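Ribulose-1,5-bisphosphate carboxylase/oxygenase large subunit (Rhodopseudomonas palustris, PDB 3QFW) is a RuBisCO-like protein, probably magnesium-binding and related to ribulose-bisphosphate carboxylase, though its own reaction may differ. Local coordinates at residues 141-145 / 146-150; 126-130 / 131-135. All coordinates share one frame; numbering follows the deposited sequence.

Overall arrangement
Contact 1 (141-145 with 146-150) and contact 2 (126-130 with 131-135) are local contacts in the catalytic TIM-barrel region. Contact 2 runs from helix 118-126 into the start of strand 133-138. Contact 1 comes after the strand's end and starts helix 145-157. Their centres are about 26 Å apart, and their nearest atoms about 13 Å. Contact 2 lies deeper, its centre about 18 Å from the chain centre, against about 26 Å. It has Ala128 and Leu133 buried, Gln129 and Ser130 exposed; contact 1 has Leu148 buried and Ala146 exposed. A serine cap, backbone bonds and a leucine pair hold contact 1. In contact 2 an arginine lies over an alanine methyl and backbone N-H groups hold a sulfate.

Contact 1: residues 141-145 / 146-150; sequences QGLSP and AALAS
Ala149 N donates to Pro145 O at 2.8 Å, the shortest bond of this helix start. Leu148 N reaches Ser144 O at 2.9 Å. Ser144 is the N-cap residue, directly before Pro145. Its OG accepts from Ala147 N at 3.3 Å, and the bond is nearly straight (164°). With chi1 at 70° the hydroxyl sits between the backbone N and the carbonyl carbon, which turns OG toward the backbone N-H of Ala147. Pro145 follows as the first helical residue. The two leucines that flank this cap meet as a hydrophobic staple: Leu143 lies just before the N-cap, and Leu148 is four residues after it. Here the loop after strand 133-138 of the TIM barrel turns into helix 145-157. The leucines cross at an angle, with Leu143 CB 3.7 Å from Leu148 CD2. Leu143 CD1 lies on the same side, 3.9 Å from Leu148 CD2, while Leu143 CD2 rests 3.7 Å from Ala147 CB. With an alanine in place of Leu148, Leu143 CB and CD1 would probably lose their apolar partner and a gap would open beside Ser175 and Arg180. Pro145 and Ala149 pack on Ala183 of helix 177-195.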
ATOM      1  N   GLN B 141      -0.336  -3.389  23.253  1.00 35.79           N
ATOM      2  CA  GLN B 141      -0.490  -1.949  23.014  1.00 36.72           C
ATOM      3  C   GLN B 141      -1.487  -1.204  23.929  1.00 39.96           C
ATOM      4  O   GLN B 141      -1.634   0.010  23.825  1.00 44.94           O
ATOM      5  CB  GLN B 141      -0.838  -1.666  21.540  1.00 37.58           C
ATOM      6  CG  GLN B 141      -2.044  -2.416  20.998  1.00 40.43           C
ATOM      7  CD  GLN B 141      -2.609  -1.789  19.724  1.00 41.15           C
ATOM      8  OE1 GLN B 141      -2.714  -2.444  18.685  1.00 43.67           O
ATOM      9  NE2 GLN B 141      -2.987  -0.516  19.806  1.00 36.72           N
ATOM     10  N   GLY B 142      -2.173  -1.910  24.810  1.00 41.69           N
ATOM     11  CA  GLY B 142      -3.049  -1.226  25.749  1.00 45.35           C
ATOM     12  C   GLY B 142      -2.307  -0.481  26.854  1.00 43.26           C
ATOM     13  O   GLY B 142      -2.892   0.347  27.556  1.00 42.30           O
ATOM     14  N   LEU B 143      -1.013  -0.765  26.989  1.00 39.98           N
ATOM     15  CA  LEU B 143      -0.207  -0.324  28.134  1.00 40.65           C
ATOM     16  C   LEU B 143       0.203   1.148  28.124  1.00 38.30           C
ATOM     17  O   LEU B 143       0.339   1.762  27.069  1.00 36.41           O
ATOM     18  CB  LEU B 143       1.058  -1.188  28.244  1.00 40.83           C
ATOM     19  CG  LEU B 143       0.863  -2.634  28.692  1.00 40.21           C
ATOM     20  CD1 LEU B 143       2.137  -3.451  28.488  1.00 36.39           C
ATOM     21  CD2 LEU B 143       0.408  -2.668  30.150  1.00 43.70           C
ATOM     22  N   SER B 144       0.431   1.696  29.314  1.00 41.10           N
ATOM     23  CA  SER B 144       0.970   3.045  29.441  1.00 40.61           C
ATOM     24  C   SER B 144       2.448   3.032  29.074  1.00 39.10           C
ATOM     25  O   SER B 144       3.089   1.980  29.104  1.00 40.95           O
ATOM     26  CB  SER B 144       0.807   3.553  30.874  1.00 40.91           C
ATOM     27  OG  SER B 144       1.670   2.846  31.747  1.00 38.25           O
ATOM     28  N   PRO B 145       2.996   4.201  28.712  1.00 38.39           N
ATOM     29  CA  PRO B 145       4.420   4.288  28.379  1.00 39.56           C
ATOM     30  C   PRO B 145       5.323   3.789  29.506  1.00 43.64           C
ATOM     31  O   PRO B 145       6.415   3.287  29.231  1.00 43.06           O
ATOM     32  CB  PRO B 145       4.644   5.788  28.130  1.00 42.02           C
ATOM     33  CG  PRO B 145       3.386   6.472  28.544  1.00 43.33           C
ATOM     34  CD  PRO B 145       2.292   5.463  28.444  1.00 41.31           C
ATOM     35  N   ALA B 146       4.874   3.915  30.750  1.00 41.30           N
ATOM     36  CA  ALA B 146       5.671   3.459  31.881  1.00 38.73           C
ATOM     37  C   ALA B 146       5.706   1.936  31.944  1.00 43.57           C
ATOM     38  O   ALA B 146       6.761   1.332  32.194  1.00 38.83           O
ATOM     39  CB  ALA B 146       5.133   4.037  33.177  1.00 45.51           C
ATOM     40  N   ALA B 147       4.551   1.316  31.724  1.00 38.83           N
ATOM     41  CA  ALA B 147       4.460  -0.141  31.724  1.00 42.08           C
ATOM     42  C   ALA B 147       5.226  -0.737  30.541  1.00 39.02           C
ATOM     43  O   ALA B 147       5.855  -1.791  30.665  1.00 43.68           O
ATOM     44  CB  ALA B 147       3.009  -0.579  31.700  1.00 43.23           C
ATOM     45  N   LEU B 148       5.159  -0.057  29.397  1.00 39.63           N
ATOM     46  CA  LEU B 148       5.948  -0.430  28.227  1.00 39.68           C
ATOM     47  C   LEU B 148       7.431  -0.282  28.552  1.00 41.20           C
ATOM     48  O   LEU B 148       8.241  -1.151  28.219  1.00 40.16           O
ATOM     49  CB  LEU B 148       5.580   0.448  27.019  1.00 36.21           C
ATOM     50  CG  LEU B 148       4.155   0.343  26.461  1.00 39.87           C
ATOM     51  CD1 LEU B 148       3.913   1.399  25.392  1.00 35.14           C
ATOM     52  CD2 LEU B 148       3.899  -1.053  25.905  1.00 39.52           C
ATOM     53  N   ALA B 149       7.776   0.822  29.212  1.00 42.05           N
ATOM     54  CA  ALA B 149       9.161   1.086  29.617  1.00 42.80           C
ATOM     55  C   ALA B 149       9.722   0.006  30.537  1.00 39.62           C
ATOM     56  O   ALA B 149      10.870  -0.413  30.386  1.00 41.58           O
ATOM     57  CB  ALA B 149       9.271   2.455  30.283  1.00 43.23           C
ATOM     58  N   SER B 150       8.905  -0.433  31.488  1.00 39.33           N
ATOM     59  CA  SER B 150       9.295  -1.470  32.439  1.00 42.04           C
ATOM     60  C   SER B 150       9.629  -2.773  31.716  1.00 42.27           C
ATOM     61  O   SER B 150      10.623  -3.432  32.030  1.00 37.90           O
ATOM     62  CB  SER B 150       8.185  -1.687  33.474  1.00 39.44           C
ATOM     63  OG  SER B 150       8.395  -2.868  34.227  1.00 46.58           O
TER

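Contact 2: residues 126-130 / 131-135; sequences TGAQS and RALTA. With SO4 (sulfate ion), chain H.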
ATOM      1  N   THR B 126      25.481  -3.094  18.042  1.00 26.16           N
ATOM      2  CA  THR B 126      24.882  -3.944  19.062  1.00 30.52           C
ATOM      3  C   THR B 126      25.951  -4.754  19.772  1.00 30.81           C
ATOM      4  O   THR B 126      25.703  -5.336  20.827  1.00 30.08           O
ATOM      5  CB  THR B 126      23.873  -4.931  18.454  1.00 31.43           C
ATOM      6  OG1 THR B 126      24.548  -5.774  17.515  1.00 29.36           O
ATOM      7  CG2 THR B 126      22.731  -4.178  17.726  1.00 28.61           C
ATOM      8  N   GLY B 127      27.136  -4.799  19.176  1.00 31.10           N
ATOM      9  CA  GLY B 127      28.226  -5.589  19.717  1.00 31.81           C
ATOM     10  C   GLY B 127      28.174  -7.059  19.336  1.00 36.53           C
ATOM     11  O   GLY B 127      28.926  -7.868  19.880  1.00 32.95           O
ATOM     12  N   ALA B 128      27.288  -7.421  18.413  1.00 32.78           N
ATOM     13  CA  ALA B 128      27.241  -8.804  17.943  1.00 33.00           C
ATOM     14  C   ALA B 128      28.220  -8.996  16.791  1.00 34.17           C
ATOM     15  O   ALA B 128      27.913  -8.688  15.640  1.00 32.84           O
ATOM     16  CB  ALA B 128      25.833  -9.200  17.537  1.00 30.87           C
ATOM     17  N   GLN B 129      29.408  -9.504  17.110  1.00 35.43           N
ATOM     18  CA  GLN B 129      30.478  -9.591  16.125  1.00 32.84           C
ATOM     19  C   GLN B 129      30.190 -10.612  15.035  1.00 33.85           C
ATOM     20  O   GLN B 129      30.325 -10.310  13.857  1.00 36.64           O
ATOM     21  CB  GLN B 129      31.834  -9.875  16.802  1.00 35.50           C
ATOM     22  CG  GLN B 129      32.367  -8.702  17.616  1.00 36.08           C
ATOM     23  CD  GLN B 129      33.607  -9.056  18.441  1.00 43.19           C
ATOM     24  OE1 GLN B 129      34.737  -8.940  17.966  1.00 41.26           O
ATOM     25  NE2 GLN B 129      33.393  -9.478  19.685  1.00 42.11           N
ATOM     26  N   SER B 130      29.780 -11.815  15.420  1.00 32.74           N
ATOM     27  CA  SER B 130      29.560 -12.871  14.439  1.00 31.09           C
ATOM     28  C   SER B 130      28.314 -13.683  14.754  1.00 32.24           C
ATOM     29  O   SER B 130      27.728 -14.300  13.865  1.00 33.18           O
ATOM     30  CB  SER B 130      30.771 -13.809  14.386  1.00 35.20           C
ATOM     31  OG  SER B 130      30.800 -14.613  15.549  1.00 35.39           O
ATOM     32  N   ARG B 131      27.919 -13.688  16.021  1.00 31.29           N
ATOM     33  CA  ARG B 131      26.741 -14.426  16.447  1.00 34.62           C
ATOM     34  C   ARG B 131      25.491 -13.853  15.797  1.00 31.87           C
ATOM     35  O   ARG B 131      25.497 -12.714  15.331  1.00 27.92           O
ATOM     36  CB  ARG B 131      26.589 -14.336  17.964  1.00 32.16           C
ATOM     37  CG  ARG B 131      26.375 -12.912  18.467  1.00 31.18           C
ATOM     38  CD  ARG B 131      25.985 -12.898  19.933  1.00 34.01           C
ATOM     39  NE  ARG B 131      25.894 -11.548  20.492  1.00 30.17           N
ATOM     40  CZ  ARG B 131      24.820 -10.769  20.396  1.00 35.78           C
ATOM     41  NH1 ARG B 131      23.747 -11.193  19.736  1.00 33.49           N
ATOM     42  NH2 ARG B 131      24.824  -9.558  20.943  1.00 32.46           N
ATOM     43  N   ALA B 132      24.426 -14.648  15.773  1.00 30.08           N
ATOM     44  CA  ALA B 132      23.115 -14.153  15.359  1.00 34.06           C
ATOM     45  C   ALA B 132      22.650 -13.105  16.362  1.00 30.44           C
ATOM     46  O   ALA B 132      23.168 -13.021  17.478  1.00 30.41           O
ATOM     47  CB  ALA B 132      22.107 -15.296  15.271  1.00 30.99           C
ATOM     48  N   LEU B 133      21.681 -12.293  15.971  1.00 30.27           N
ATOM     49  CA  LEU B 133      21.159 -11.283  16.880  1.00 29.86           C
ATOM     50  C   LEU B 133      19.776 -11.661  17.400  1.00 29.78           C
ATOM     51  O   LEU B 133      19.157 -12.614  16.922  1.00 28.69           O
ATOM     52  CB  LEU B 133      21.132  -9.905  16.209  1.00 31.76           C
ATOM     53  CG  LEU B 133      22.487  -9.210  16.063  1.00 28.56           C
ATOM     54  CD1 LEU B 133      23.401  -9.900  15.045  1.00 35.74           C
ATOM     55  CD2 LEU B 133      22.287  -7.753  15.698  1.00 29.01           C
ATOM     56  N   THR B 134      19.309 -10.912  18.391  1.00 30.53           N
ATOM     57  CA  THR B 134      18.022 -11.164  19.019  1.00 29.56           C
ATOM     58  C   THR B 134      17.179  -9.892  19.077  1.00 33.41           C
ATOM     59  O   THR B 134      17.704  -8.781  19.213  1.00 33.55           O
ATOM     60  CB  THR B 134      18.188 -11.703  20.459  1.00 32.32           C
ATOM     61  OG1 THR B 134      18.695 -10.661  21.303  1.00 36.30           O
ATOM     62  CG2 THR B 134      19.153 -12.891  20.496  1.00 34.07           C
ATOM     63  N   ALA B 135      15.866 -10.054  18.957  1.00 29.51           N
ATOM     64  CA  ALA B 135      14.950  -8.927  19.105  1.00 29.52           C
ATOM     65  C   ALA B 135      13.705  -9.357  19.853  1.00 30.92           C
ATOM     66  O   ALA B 135      13.354 -10.541  19.861  1.00 32.74           O
ATOM     67  CB  ALA B 135      14.569  -8.361  17.731  1.00 30.31           C
TER
HETATM   68  S   SO4 H 381      30.305 -12.456  19.216  1.00 55.67           S
HETATM   69  O1  SO4 H 381      29.737 -13.267  20.293  1.00 50.29           O
HETATM   70  O2  SO4 H 381      29.938 -11.050  19.436  1.00 41.78           O
HETATM   71  O3  SO4 H 381      29.804 -12.911  17.918  1.00 38.77           O
HETATM   72  O4  SO4 H 381      31.754 -12.591  19.235  1.00 50.27           O
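The CB of Ala128 lies over the centre of one face of the Arg131 guanidinium, 3.4 Å from CZ. The same methyl touches Leu133 CD1 at 3.6 Å, so one methyl serves both the charged group and the leucine. Farther along, Thr126 and Leu133 meet tip to tip, OG1 to CD2. Arg131 gets over the alanine by its torsions: CG stands between the backbone N and the carbonyl carbon (chi1 62°), and the chain then runs extended to NE. The flat group is steadied at two nitrogens. NH1 donates to Ala132 O at 3.0 Å, on a lone pair in the carbonyl plane, though that oxygen is tilted from the guanidinium plane. NH2 forms a salt bridge with Asp161, which would probably balance the charge.

The turn also holds a sulfate, probably from the crystallisation liquor. Its O3 is gripped by three donors: Ser130 N at 2.7 Å, Arg131 N at 2.8 Å and Ser130 OG at 3.1 Å. Gln129 N donates to O2 at 2.8 Å. Behind this layer, Arg123 NH1 bonds to both Ala128 O and Arg131 O and ties the two arms of the turn, while Thr126 OG1 bonds to Ile122 O and accepts weakly from Ala128 N. Gly127, with positive phi, takes the chain out of helix 118-126. Strand 133-138 then enters the parallel barrel between strands 162-165 and 339-341, with Leu133 against Ile122 and Met339 and Thr134 against helix 353-366.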